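Local coordinates for protein trans-4-hydroxy-L-proline dehydratase (Clostridioides difficile 70-100-2010, PDB 6VXC) that uses a glycyl radical to dehydrate trans-4-hydroxy-L-proline to (S)-1-pyrroline-5-carboxylate, a step in the anaerobic degradation of hydroxyproline, at residues Lys408-Ala413 / Leu744-Phe749. Sequence-based numbering, arbitrary orientation.
Sequences KFLKRA and LVRAYF
L410 reaches from helix 407-418 to helix 734-750 and divides its two methyl groups between R746 and V745. Its CB bond points at the second helix, and with CG anti to the backbone N (chi1 170°) the branch lies between these two residues, one methyl for each partner. CD2 lies 3.5 Å from NE of R746 and 3.8 Å from its CG, meeting the guanidinium obliquely while the aliphatic part of the arginine runs past the leucine in the opposite direction. The other methyl, CD1, packs against CG1 of V745 at 4.2 Å, a plain apolar contact for which the short apolar side chain of valine suits a buried interface. The backbones stay well apart, 9.0 Å between CA of L410 and CA of V745, a gap filled by side chains from both helices.

R746 suits its place because it is two-natured: the leucine methyl rests along its CG-CD-NE part, nearest NE, while NH2 hydrogen-bonds to OE1 of Q407 and O of T405, and NH1 to O of S402. The chain is bent at chi2 (-87°), and its polar end lies among these acceptors of the 402-407 connection leading from strand 396-401 into helix 407-418. The contact thus joins the PFL-like and glycine-radical regions of the sequence, with I401 of strand 396-401, in the mixed five-stranded sheet, touching both L410 and R746, and helix 703-711 packing against L744, A747 and Y748.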
# COMPACT_ATOMS: atom_id res chain seq x y z
N LYS A 408 -18.74 -12.74 17.69
CA LYS A 408 -17.62 -12.75 18.63
C LYS A 408 -16.33 -12.29 17.97
O LYS A 408 -15.53 -11.57 18.59
CB LYS A 408 -17.45 -14.16 19.21
CG LYS A 408 -16.21 -14.31 20.10
CD LYS A 408 -16.07 -15.74 20.66
CE LYS A 408 -14.77 -15.91 21.42
NZ LYS A 408 -14.50 -17.33 21.74
N PHE A 409 -16.09 -12.71 16.73
CA PHE A 409 -14.87 -12.30 16.04
C PHE A 409 -14.88 -10.80 15.78
O PHE A 409 -13.90 -10.10 16.06
CB PHE A 409 -14.72 -13.08 14.73
CG PHE A 409 -13.47 -12.72 13.95
CD1 PHE A 409 -12.25 -13.29 14.27
CD2 PHE A 409 -13.53 -11.82 12.89
CE1 PHE A 409 -11.11 -12.97 13.54
CE2 PHE A 409 -12.38 -11.49 12.17
CZ PHE A 409 -11.16 -12.07 12.50
N LEU A 410 -15.99 -10.28 15.26
CA LEU A 410 -16.08 -8.85 15.03
C LEU A 410 -15.85 -8.05 16.31
O LEU A 410 -15.12 -7.05 16.31
CB LEU A 410 -17.44 -8.51 14.41
CG LEU A 410 -17.81 -7.03 14.32
CD1 LEU A 410 -16.79 -6.24 13.48
CD2 LEU A 410 -19.25 -6.85 13.80
N LYS A 411 -16.45 -8.49 17.43
CA LYS A 411 -16.33 -7.72 18.66
C LYS A 411 -14.91 -7.75 19.20
O LYS A 411 -14.42 -6.75 19.75
CB LYS A 411 -17.34 -8.21 19.70
CG LYS A 411 -18.78 -7.79 19.37
CD LYS A 411 -19.78 -8.21 20.44
CE LYS A 411 -19.56 -7.45 21.75
NZ LYS A 411 -20.68 -7.71 22.71
N ARG A 412 -14.22 -8.88 19.06
CA ARG A 412 -12.82 -8.93 19.44
C ARG A 412 -11.99 -7.95 18.62
O ARG A 412 -11.08 -7.29 19.15
CB ARG A 412 -12.29 -10.36 19.28
CG ARG A 412 -10.83 -10.52 19.58
CD ARG A 412 -10.54 -10.46 21.07
NE ARG A 412 -9.14 -10.78 21.34
CZ ARG A 412 -8.25 -9.88 21.74
NH1 ARG A 412 -8.64 -8.63 21.95
NH2 ARG A 412 -6.99 -10.24 21.95
N ALA A 413 -12.27 -7.85 17.31
CA ALA A 413 -11.60 -6.85 16.49
C ALA A 413 -11.93 -5.44 16.96
O ALA A 413 -11.05 -4.58 17.04
CB ALA A 413 -11.99 -7.03 15.02
N LEU A 744 -22.03 -0.26 13.87
CA LEU A 744 -21.74 0.69 12.80
C LEU A 744 -21.05 -0.01 11.63
O LEU A 744 -21.38 0.23 10.46
CB LEU A 744 -20.86 1.83 13.34
CG LEU A 744 -20.64 3.02 12.38
CD1 LEU A 744 -21.91 3.86 12.25
CD2 LEU A 744 -19.45 3.87 12.76
N VAL A 745 -20.10 -0.89 11.93
CA VAL A 745 -19.43 -1.65 10.88
C VAL A 745 -20.45 -2.47 10.08
O VAL A 745 -20.46 -2.42 8.85
CB VAL A 745 -18.33 -2.54 11.49
CG1 VAL A 745 -17.73 -3.48 10.44
CG2 VAL A 745 -17.24 -1.66 12.08
N ARG A 746 -21.31 -3.21 10.79
CA ARG A 746 -22.34 -4.04 10.16
C ARG A 746 -23.31 -3.20 9.34
O ARG A 746 -23.76 -3.62 8.27
CB ARG A 746 -23.13 -4.83 11.21
CG ARG A 746 -22.39 -5.93 11.95
CD ARG A 746 -22.43 -7.24 11.23
NE ARG A 746 -21.99 -8.32 12.09
CZ ARG A 746 -21.42 -9.43 11.63
NH1 ARG A 746 -21.22 -9.57 10.33
NH2 ARG A 746 -21.01 -10.37 12.47
N ALA A 747 -23.72 -2.05 9.87
CA ALA A 747 -24.65 -1.20 9.15
C ALA A 747 -24.03 -0.73 7.84
O ALA A 747 -24.63 -0.87 6.77
CB ALA A 747 -25.06 -0.00 10.01
N TYR A 748 -22.81 -0.21 7.92
CA TYR A 748 -22.14 0.26 6.71
C TYR A 748 -22.00 -0.88 5.71
O TYR A 748 -22.34 -0.72 4.53
CB TYR A 748 -20.77 0.83 7.06
CG TYR A 748 -20.05 1.51 5.90
CD1 TYR A 748 -20.75 2.33 5.00
CD2 TYR A 748 -18.68 1.36 5.72
CE1 TYR A 748 -20.09 2.96 3.95
CE2 TYR A 748 -18.01 1.98 4.67
CZ TYR A 748 -18.72 2.78 3.79
OH TYR A 748 -18.06 3.40 2.74
N PHE A 749 -21.56 -2.05 6.18
CA PHE A 749 -21.32 -3.16 5.26
C PHE A 749 -22.62 -3.73 4.73
O PHE A 749 -22.67 -4.23 3.60
CB PHE A 749 -20.47 -4.24 5.94
CG PHE A 749 -19.03 -3.83 6.19
CD1 PHE A 749 -18.55 -2.59 5.81
CD2 PHE A 749 -18.15 -4.72 6.81
CE1 PHE A 749 -17.23 -2.22 6.04
CE2 PHE A 749 -16.83 -4.37 7.05
CZ PHE A 749 -16.37 -3.11 6.66